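Local coordinates for protein putative 6-pyruvoyl tetrahydrobiopterin synthase (Caenorhabditis elegans, PDB 2G64) that probably converts 7,8-dihydroneopterin triphosphate into 6-pyruvoyl tetrahydropterin with loss of triphosphate, a zinc-dependent step of tetrahydrobiopterin biosynthesis, at residues M4-E10 / V52-V58; F15-R20 / V82-D88; G45-V49 / E128-K132. The protein carries 1 engineered substitution. One frame throughout, in Å; residues are numbered along the deposited sequence.

Contact 1: residues M4-E10 / V52-V58; sequences MPIVTME and VKLRGEV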
loop_
_atom_site.group_PDB
_atom_site.type_symbol
_atom_site.label_atom_id
_atom_site.label_comp_id
_atom_site.label_asym_id
_atom_site.label_seq_id
_atom_site.Cartn_x
_atom_site.Cartn_y
_atom_site.Cartn_z
ATOM N N MET A 4 0.536 0.453 -34.746
ATOM C CA MET A 4 -0.007 -0.392 -33.717
ATOM C C MET A 4 -0.557 0.469 -32.556
ATOM O O MET A 4 -0.241 1.656 -32.449
ATOM C CB MET A 4 1.094 -1.339 -33.222
ATOM C CG MET A 4 1.478 -2.456 -34.220
ATOM S SD MET A 4 0.114 -3.648 -34.430
ATOM C CE MET A 4 0.369 -4.584 -32.905
ATOM N N PRO A 5 -1.369 -0.147 -31.674
ATOM C CA PRO A 5 -1.877 0.583 -30.502
ATOM C C PRO A 5 -0.723 1.143 -29.679
ATOM O O PRO A 5 0.319 0.494 -29.562
ATOM C CB PRO A 5 -2.597 -0.503 -29.697
ATOM C CG PRO A 5 -2.982 -1.535 -30.712
ATOM C CD PRO A 5 -1.865 -1.536 -31.732
ATOM N N ILE A 6 -0.940 2.316 -29.094
ATOM C CA ILE A 6 0.044 2.945 -28.223
ATOM C C ILE A 6 -0.321 2.620 -26.761
ATOM O O ILE A 6 -1.444 2.849 -26.315
ATOM C CB ILE A 6 0.060 4.476 -28.407
ATOM C CG1 ILE A 6 0.331 4.850 -29.871
ATOM C CG2 ILE A 6 1.103 5.132 -27.490
ATOM C CD1 ILE A 6 1.556 4.199 -30.455
ATOM N N VAL A 7 0.631 2.055 -26.039
ATOM C CA VAL A 7 0.384 1.633 -24.654
ATOM C C VAL A 7 1.568 2.158 -23.823
ATOM O O VAL A 7 2.664 2.392 -24.354
ATOM C CB VAL A 7 0.294 0.077 -24.580
ATOM C CG1 VAL A 7 0.433 -0.473 -23.145
ATOM C CG2 VAL A 7 -0.969 -0.435 -25.284
ATOM N N THR A 8 1.355 2.345 -22.525
ATOM C CA THR A 8 2.472 2.686 -21.647
ATOM C C THR A 8 2.887 1.464 -20.824
ATOM O O THR A 8 2.073 0.581 -20.536
ATOM C CB THR A 8 2.148 3.849 -20.656
ATOM O OG1 THR A 8 1.132 3.447 -19.744
ATOM C CG2 THR A 8 1.692 5.125 -21.399
ATOM N N MET A 9 4.164 1.431 -20.478
ATOM C CA MET A 9 4.735 0.361 -19.663
ATOM C C MET A 9 5.606 1.046 -18.608
ATOM O O MET A 9 6.505 1.860 -18.935
ATOM C CB MET A 9 5.602 -0.530 -20.553
ATOM C CG MET A 9 6.569 -1.438 -19.818
ATOM S SD MET A 9 7.662 -2.219 -21.026
ATOM C CE MET A 9 8.771 -3.071 -19.907
ATOM N N GLU A 10 5.337 0.722 -17.346
ATOM C CA GLU A 10 6.011 1.398 -16.247
ATOM C C GLU A 10 6.581 0.356 -15.312
ATOM O O GLU A 10 5.922 -0.623 -14.996
ATOM C CB GLU A 10 5.036 2.313 -15.504
ATOM C CG GLU A 10 5.667 3.087 -14.345
ATOM C CD GLU A 10 4.695 4.093 -13.753
ATOM O OE1 GLU A 10 3.548 3.717 -13.400
ATOM O OE2 GLU A 10 5.060 5.273 -13.658
ATOM N N VAL A 52 9.767 4.168 -13.852
ATOM C CA VAL A 52 10.228 4.492 -15.202
ATOM C C VAL A 52 9.107 4.114 -16.149
ATOM O O VAL A 52 8.741 2.938 -16.242
ATOM C CB VAL A 52 11.493 3.686 -15.558
ATOM C CG1 VAL A 52 11.811 3.790 -17.070
ATOM C CG2 VAL A 52 12.646 4.174 -14.696
ATOM N N LYS A 53 8.558 5.122 -16.824
ATOM C CA LYS A 53 7.399 4.920 -17.687
ATOM C C LYS A 53 7.779 5.134 -19.158
ATOM O O LYS A 53 8.371 6.146 -19.522
ATOM C CB LYS A 53 6.263 5.876 -17.277
ATOM C CG LYS A 53 4.909 5.637 -17.979
ATOM C CD LYS A 53 3.869 6.557 -17.345
ATOM C CE LYS A 53 2.489 6.339 -17.926
ATOM N NZ LYS A 53 1.408 6.908 -17.067
ATOM N N LEU A 54 7.426 4.154 -19.978
ATOM C CA LEU A 54 7.740 4.159 -21.403
ATOM C C LEU A 54 6.412 4.255 -22.139
ATOM O O LEU A 54 5.375 3.840 -21.607
ATOM C CB LEU A 54 8.433 2.843 -21.773
ATOM C CG LEU A 54 9.632 2.421 -20.901
ATOM C CD1 LEU A 54 10.277 1.170 -21.536
ATOM C CD2 LEU A 54 10.663 3.546 -20.786
ATOM N N ARG A 55 6.421 4.811 -23.345
ATOM C CA ARG A 55 5.197 4.839 -24.148
ATOM C C ARG A 55 5.566 4.564 -25.609
ATOM O O ARG A 55 6.541 5.125 -26.131
ATOM C CB ARG A 55 4.530 6.214 -24.024
ATOM C CG ARG A 55 3.236 6.360 -24.806
ATOM C CD ARG A 55 2.625 7.726 -24.531
ATOM N NE ARG A 55 1.281 7.827 -25.080
ATOM C CZ ARG A 55 1.008 8.257 -26.308
ATOM N NH1 ARG A 55 1.991 8.619 -27.119
ATOM N NH2 ARG A 55 -0.250 8.316 -26.729
ATOM N N GLY A 56 4.809 3.706 -26.271
ATOM C CA GLY A 56 5.164 3.365 -27.652
ATOM C C GLY A 56 4.208 2.357 -28.230
ATOM O O GLY A 56 3.321 1.849 -27.530
ATOM N N GLU A 57 4.377 2.078 -29.520
ATOM C CA GLU A 57 3.583 1.038 -30.163
ATOM C C GLU A 57 3.859 -0.344 -29.588
ATOM O O GLU A 57 5.025 -0.732 -29.386
ATOM C CB GLU A 57 3.898 0.974 -31.658
ATOM C CG GLU A 57 3.375 2.148 -32.451
ATOM C CD GLU A 57 3.825 2.048 -33.888
ATOM O OE1 GLU A 57 3.429 1.088 -34.579
ATOM O OE2 GLU A 57 4.590 2.924 -34.319
ATOM N N VAL A 58 2.790 -1.118 -29.412
ATOM C CA VAL A 58 2.916 -2.539 -29.080
ATOM C C VAL A 58 3.515 -3.300 -30.273
ATOM O O VAL A 58 3.057 -3.159 -31.400
ATOM C CB VAL A 58 1.539 -3.144 -28.715
ATOM C CG1 VAL A 58 1.660 -4.630 -28.374
ATOM C CG2 VAL A 58 0.871 -2.356 -27.575
HETATM O O HOH W 1 1.693 3.919 -15.348
#

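Contact 2: residues F15-R20 / V82-D88; sequences FSAAHR and VDHRNLD. With ZN (zinc ion), chain D.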
loop_
_atom_site.group_PDB
_atom_site.type_symbol
_atom_site.label_atom_id
_atom_site.label_comp_id
_atom_site.label_asym_id
_atom_site.label_seq_id
_atom_site.Cartn_x
_atom_site.Cartn_y
_atom_site.Cartn_z
ATOM N N PHE A 15 15.717 2.843 -4.356
ATOM C CA PHE A 15 17.106 2.936 -3.884
ATOM C C PHE A 15 17.171 3.683 -2.551
ATOM O O PHE A 15 16.339 4.532 -2.261
ATOM C CB PHE A 15 18.039 3.555 -4.944
ATOM C CG PHE A 15 17.699 4.996 -5.333
ATOM C CD1 PHE A 15 18.361 6.067 -4.738
ATOM C CD2 PHE A 15 16.749 5.264 -6.331
ATOM C CE1 PHE A 15 18.060 7.391 -5.097
ATOM C CE2 PHE A 15 16.430 6.577 -6.703
ATOM C CZ PHE A 15 17.095 7.652 -6.089
ATOM N N SER A 16 18.148 3.337 -1.730
ATOM C CA SER A 16 18.292 3.994 -0.445
ATOM C C SER A 16 19.497 4.928 -0.520
ATOM O O SER A 16 20.560 4.555 -1.017
ATOM C CB SER A 16 18.422 2.950 0.668
ATOM O OG SER A 16 17.221 2.199 0.793
ATOM N N ALA A 17 19.315 6.175 -0.092
ATOM C CA ALA A 17 20.429 7.112 -0.191
ATOM C C ALA A 17 20.353 8.161 0.902
ATOM O O ALA A 17 19.267 8.486 1.411
ATOM C CB ALA A 17 20.472 7.786 -1.581
ATOM N N ALA A 18 21.519 8.698 1.248
ATOM C CA ALA A 18 21.600 9.853 2.122
ATOM C C ALA A 18 21.712 11.125 1.281
ATOM O O ALA A 18 22.245 11.107 0.166
ATOM C CB ALA A 18 22.848 9.721 3.047
ATOM N N HIS A 19 21.261 12.234 1.835
ATOM C CA HIS A 19 21.573 13.535 1.246
ATOM C C HIS A 19 21.432 14.659 2.259
ATOM O O HIS A 19 20.969 14.445 3.390
ATOM C CB HIS A 19 20.732 13.771 -0.039
ATOM C CG HIS A 19 19.325 14.234 0.204
ATOM N ND1 HIS A 19 18.696 15.141 -0.628
ATOM C CD2 HIS A 19 18.404 13.885 1.139
ATOM C CE1 HIS A 19 17.463 15.359 -0.202
ATOM N NE2 HIS A 19 17.254 14.593 0.860
ATOM N N ARG A 20 21.890 15.841 1.861
ATOM C CA ARG A 20 21.642 17.067 2.612
ATOM C C ARG A 20 21.342 18.152 1.579
ATOM O O ARG A 20 22.056 18.273 0.570
ATOM C CB ARG A 20 22.888 17.430 3.422
ATOM C CG ARG A 20 22.778 18.815 4.064
ATOM C CD ARG A 20 24.138 19.281 4.579
ATOM N NE ARG A 20 23.959 20.469 5.406
ATOM C CZ ARG A 20 24.855 21.443 5.538
ATOM N NH1 ARG A 20 25.998 21.411 4.859
ATOM N NH2 ARG A 20 24.588 22.464 6.347
ATOM N N VAL A 82 23.433 5.406 -7.441
ATOM C CA VAL A 82 22.778 6.086 -6.317
ATOM C C VAL A 82 22.423 5.162 -5.139
ATOM O O VAL A 82 22.277 5.613 -4.003
ATOM C CB VAL A 82 21.509 6.853 -6.777
ATOM C CG1 VAL A 82 21.889 7.988 -7.715
ATOM C CG2 VAL A 82 20.521 5.905 -7.493
ATOM N N ASP A 83 22.281 3.867 -5.382
ATOM C CA ASP A 83 21.837 3.029 -4.295
ATOM C C ASP A 83 22.882 2.840 -3.184
ATOM O O ASP A 83 24.051 2.560 -3.466
ATOM C CB ASP A 83 21.347 1.673 -4.773
ATOM C CG ASP A 83 20.823 0.848 -3.631
ATOM O OD1 ASP A 83 19.879 1.307 -2.953
ATOM O OD2 ASP A 83 21.402 -0.222 -3.359
ATOM N N HIS A 84 22.437 2.949 -1.932
ATOM C CA HIS A 84 23.349 2.889 -0.774
ATOM C C HIS A 84 24.517 3.884 -0.846
ATOM O O HIS A 84 25.620 3.623 -0.361
ATOM C CB HIS A 84 23.816 1.458 -0.545
ATOM C CG HIS A 84 22.767 0.612 0.106
ATOM N ND1 HIS A 84 21.732 0.040 -0.600
ATOM C CD2 HIS A 84 22.541 0.317 1.409
ATOM C CE1 HIS A 84 20.935 -0.608 0.232
ATOM N NE2 HIS A 84 21.404 -0.454 1.458
ATOM N N ARG A 85 24.239 5.042 -1.430
ATOM C CA ARG A 85 25.209 6.110 -1.549
ATOM C C ARG A 85 24.722 7.395 -0.883
ATOM O O ARG A 85 23.554 7.526 -0.492
ATOM C CB ARG A 85 25.505 6.384 -3.029
ATOM C CG ARG A 85 25.969 5.130 -3.793
ATOM C CD ARG A 85 27.076 5.489 -4.763
ATOM N NE ARG A 85 27.300 4.451 -5.763
ATOM C CZ ARG A 85 28.286 3.561 -5.708
ATOM N NH1 ARG A 85 29.143 3.574 -4.695
ATOM N NH2 ARG A 85 28.415 2.654 -6.668
ATOM N N ASN A 86 25.641 8.343 -0.768
ATOM C CA ASN A 86 25.325 9.700 -0.369
ATOM C C ASN A 86 25.296 10.578 -1.640
ATOM O O ASN A 86 26.328 10.748 -2.322
ATOM C CB ASN A 86 26.417 10.175 0.598
ATOM C CG ASN A 86 26.170 11.571 1.111
ATOM O OD1 ASN A 86 25.909 12.483 0.331
ATOM N ND2 ASN A 86 26.277 11.756 2.424
ATOM N N LEU A 87 24.117 11.103 -1.981
ATOM C CA LEU A 87 23.942 11.774 -3.278
ATOM C C LEU A 87 24.946 12.919 -3.475
ATOM O O LEU A 87 25.592 13.017 -4.512
ATOM C CB LEU A 87 22.511 12.271 -3.461
ATOM C CG LEU A 87 21.389 11.221 -3.386
ATOM C CD1 LEU A 87 20.039 11.896 -3.733
ATOM C CD2 LEU A 87 21.683 10.101 -4.358
ATOM N N ASP A 88 25.081 13.762 -2.461
ATOM C CA ASP A 88 25.879 14.982 -2.581
ATOM C C ASP A 88 27.374 14.713 -2.580
ATOM O O ASP A 88 28.132 15.486 -3.157
ATOM C CB ASP A 88 25.523 15.937 -1.451
ATOM C CG ASP A 88 24.034 16.061 -1.273
ATOM O OD1 ASP A 88 23.366 16.666 -2.136
ATOM O OD2 ASP A 88 23.527 15.506 -0.292
HETATM ZN ZN ZN D . 15.464 14.683 2.007
HETATM O O HOH W 2 14.520 16.170 1.522
#

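Contact 3: residues G45-V49 / E128-K132; sequences GHNYV and EETPK. With NA (sodium ion), chain B; ZN (zinc ion), chain D.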
loop_
_atom_site.group_PDB
_atom_site.type_symbol
_atom_site.label_atom_id
_atom_site.label_comp_id
_atom_site.label_asym_id
_atom_site.label_seq_id
_atom_site.Cartn_x
_atom_site.Cartn_y
_atom_site.Cartn_z
ATOM N N GLY A 45 18.080 10.947 5.058
ATOM C CA GLY A 45 18.000 9.974 3.975
ATOM C C GLY A 45 16.599 9.523 3.637
ATOM O O GLY A 45 15.644 9.882 4.319
ATOM N N HIS A 46 16.484 8.748 2.563
ATOM C CA HIS A 46 15.172 8.319 2.076
ATOM C C HIS A 46 15.328 6.966 1.424
ATOM O O HIS A 46 16.398 6.653 0.893
ATOM C CB HIS A 46 14.586 9.303 1.035
ATOM C CG HIS A 46 14.392 10.695 1.548
ATOM N ND1 HIS A 46 13.428 11.015 2.475
ATOM C CD2 HIS A 46 15.059 11.845 1.284
ATOM C CE1 HIS A 46 13.502 12.306 2.757
ATOM N NE2 HIS A 46 14.482 12.831 2.045
ATOM N N ASN A 47 14.263 6.158 1.447
ATOM C CA ASN A 47 14.089 5.136 0.413
ATOM C C ASN A 47 13.348 5.802 -0.731
ATOM O O ASN A 47 12.205 6.207 -0.572
ATOM C CB ASN A 47 13.242 3.984 0.939
ATOM C CG ASN A 47 13.798 3.401 2.216
ATOM O OD1 ASN A 47 14.976 3.049 2.294
ATOM N ND2 ASN A 47 12.939 3.283 3.221
ATOM N N TYR A 48 14.027 5.981 -1.858
ATOM C CA TYR A 48 13.405 6.671 -2.971
ATOM C C TYR A 48 12.731 5.600 -3.833
ATOM O O TYR A 48 13.361 4.605 -4.172
ATOM C CB TYR A 48 14.488 7.368 -3.797
ATOM C CG TYR A 48 15.106 8.597 -3.180
ATOM C CD1 TYR A 48 14.552 9.860 -3.396
ATOM C CD2 TYR A 48 16.288 8.508 -2.426
ATOM C CE1 TYR A 48 15.137 11.021 -2.855
ATOM C CE2 TYR A 48 16.885 9.655 -1.899
ATOM C CZ TYR A 48 16.303 10.898 -2.102
ATOM O OH TYR A 48 16.899 12.004 -1.575
ATOM N N VAL A 49 11.462 5.794 -4.173
ATOM C CA VAL A 49 10.846 4.923 -5.176
ATOM C C VAL A 49 11.086 5.549 -6.566
ATOM O O VAL A 49 10.823 6.739 -6.772
ATOM C CB VAL A 49 9.334 4.759 -4.929
ATOM C CG1 VAL A 49 8.722 3.877 -6.002
ATOM C CG2 VAL A 49 9.079 4.121 -3.539
ATOM N N GLU A 128 9.491 9.080 -5.768
ATOM C CA GLU A 128 8.775 9.315 -4.511
ATOM C C GLU A 128 9.825 9.389 -3.416
ATOM O O GLU A 128 10.453 8.393 -3.064
ATOM C CB GLU A 128 7.750 8.208 -4.235
ATOM C CG GLU A 128 6.808 7.912 -5.418
ATOM C CD GLU A 128 5.667 6.957 -5.095
ATOM O OE1 GLU A 128 5.738 6.246 -4.070
ATOM O OE2 GLU A 128 4.696 6.914 -5.889
ATOM N N GLU A 129 10.025 10.587 -2.906
ATOM C CA GLU A 129 10.983 10.828 -1.845
ATOM C C GLU A 129 10.508 10.183 -0.537
ATOM O O GLU A 129 11.306 9.607 0.201
ATOM C CB GLU A 129 11.097 12.331 -1.708
ATOM C CG GLU A 129 11.825 12.849 -0.539
ATOM C CD GLU A 129 11.569 14.334 -0.431
ATOM O OE1 GLU A 129 10.752 14.734 0.420
ATOM O OE2 GLU A 129 12.128 15.085 -1.254
ATOM N N THR A 130 9.207 10.307 -0.270
ATOM C CA THR A 130 8.494 9.499 0.718
ATOM C C THR A 130 7.142 9.168 0.091
ATOM O O THR A 130 6.816 9.667 -0.986
ATOM C CB THR A 130 8.232 10.275 2.024
ATOM O OG1 THR A 130 7.192 11.217 1.799
ATOM C CG2 THR A 130 9.507 11.014 2.511
ATOM N N PRO A 131 6.358 8.314 0.748
ATOM C CA PRO A 131 5.027 7.997 0.220
ATOM C C PRO A 131 4.120 9.209 0.048
ATOM O O PRO A 131 3.110 9.129 -0.655
ATOM C CB PRO A 131 4.467 6.982 1.242
ATOM C CG PRO A 131 5.740 6.331 1.825
ATOM C CD PRO A 131 6.677 7.528 1.960
ATOM N N LYS A 132 4.487 10.331 0.645
ATOM C CA LYS A 132 3.653 11.521 0.633
ATOM C C LYS A 132 4.136 12.631 -0.301
ATOM O O LYS A 132 3.406 13.604 -0.507
ATOM C CB LYS A 132 3.528 12.113 2.039
ATOM C CG LYS A 132 2.676 11.289 3.003
ATOM C CD LYS A 132 2.972 11.665 4.456
ATOM C CE LYS A 132 2.727 13.143 4.737
ATOM N NZ LYS A 132 1.281 13.448 4.967
HETATM NA NA NA B . 9.275 6.721 -0.825
HETATM ZN ZN ZN D . 15.464 14.683 2.007
HETATM O O HOH W 3 6.853 5.960 -1.590
HETATM O O HOH W 4 9.811 5.427 1.573
HETATM O O HOH W 2 14.520 16.170 1.522
#

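Contact 1: residues M4-E10 / V52-V58
In the antiparallel ladder between strands 6-19 and 44-57, at the end of the sheet remote from the zinc site, Ile6 faces Glu57 and Glu10 faces Lys53. Val7 with Gly56 and Met9 with Leu54 are the hydrogen-bonded pairs; the shortest of their bonds runs from Leu54 N to Met9 O at 2.7 Å. Where the strands end, Val58 N still reaches Pro5 O (3.0 Å), approaching almost in line with the carbonyl. Met4 N then sends a nearly straight bond (177°) to Glu57 OE1 at 3.0 Å, arriving from above the carboxylate plane.

On the face of Ile6, Thr8 and Glu10, the Arg55 guanidinium lies with its centre over Ile6 CG2, CZ to CG2 being 3.3 Å. Arg55 gets there by an extended chain whose CG is trans to the backbone N (chi1 -179°). Ile6 CD1 turns the other way and touches Glu57 CG at 3.4 Å. Lys53 passes its CE beside Thr8, whose OG1 bonds to Thr136 of the second subunit. On the other face Val7 CG2 meets Val58 CG2 at 3.5 Å, and Met9 and Leu54 pack on helix 68-80.

The Val7, Met9 and Leu54 face is thus largely apolar, while the other mixes Ile6 and Thr8 with charged chains. Glu10 and Lys53 keep their charged ends apart, linked through one water that Lys53 NZ holds only weakly, so their attraction is probably modest.

Contact 2: residues F15-R20 / V82-D88
A chi1 of 62° sets Phe15 CG between its backbone N and carbonyl carbon, turning one ring face to Val82 CG2, 3.6 Å from the centroid: a CH-pi contact displaced toward the rim. In Asp83, chi1 of -177° swings the carboxylate away from its own N and brings OD1 to Ser16 N at 2.9 Å, the N-H pointing nearly down the C-O axis. OD2 accepts a hydrogen bond from His84 ND1 (2.8 Å), the oxygen lying in the imidazole plane, so one carboxylate ties His84 to the strand and fixes the ring's rotation. Ser16 CB lies over a face of that ring.

Further along, Ala18 is held through both its backbone polar atoms: N bonds to Arg85 O, and O accepts from Leu87 N at 2.8 Å. Asp88 OD2 receives Arg20 N at 2.7 Å on its syn side, somewhat out of the carboxylate plane. OD1 bonds to Ser99, which also holds His19 ND1 and probably helps to orient the ring whose NE2 binds zinc at 2.1 Å.

This short parallel pairing runs into a helix N-capped by Asn86. It links the ligand of one zinc site to His84, probably a charge-relay residue, which faces a different zinc site beside His44 of the third subunit, as befits a PTPS active site formed between subunits.

Contact 3: residues G45-V49 / E128-K132
The imidazole of His46 is overlapped by the side chain of Glu129, whose CG stands over the centre of the ring, 3.6 Å from its centroid and only 6° off the normal. With chi1 near 169° and the chain beyond extended, Glu129 stretches out across the ring; its carboxylate plane ends up 19° from that of the imidazole. The methylene, not the acid, makes the contact: His46 NE2 and Glu129 OE1 are 4.5 Å apart. NE2 is occupied by zinc at 2.1 Å, with a water as a further ligand and His19 and His44 completing the site. On the ring's other nitrogen, ND1 bonds to Asn47 of the third subunit, so both nitrogens are engaged and the ring is held in its rotation. His46 CB in turn lies over a face of the Tyr48 ring, toward its rim.

Glu129 OE2 bonds to Ser101, which probably helps to place it; Glu129 is, by analogy with its relatives, part of the charge relay system.

Beyond the ring the backbones pair: Val49 and Glu128 form an antiparallel hydrogen-bonded pair, with Val49 N to Glu128 O at 3.0 Å and Glu128 N to Val49 O at 2.9 Å. Their side chains run alongside, CB to CB 3.9 Å. A sodium ion sits beside them, bound by Asn47 O at 3.0 Å and two waters; one of these waters donates to Glu128 OE1.

After Glu128 the chain turns a corner at Glu129, and an ST turn at Thr130 leads on toward strand 133-137. The pair thus joins strand 44-57 to the end of strand 122-128, with Tyr48 and Val49 packing against strand 6-19, while Glu128 touches Ile134 and Glu129 touches Phe135.

How the contacts relate
All three contacts reach one mixed sheet, in which strand 6-19 lies between strands 85-86 and 44-57. Contact 1 is at one end, its centre about 30 Å from that of contact 2 and about 25 Å from that of contact 3; contacts 2 and 3 are about 11 Å apart between centres and touch. Along the chain their segments alternate: 4-10, 15-20, 45-49, 52-58, 82-88, 128-132, so strands 6-19 and 44-57 each serve two contacts. Residues 7-10 pair with a strand of the second subunit, whereas contacts 2 and 3 share a zinc ion, so the same two strands build a subunit interface at one end and a zinc site against the third subunit at the other.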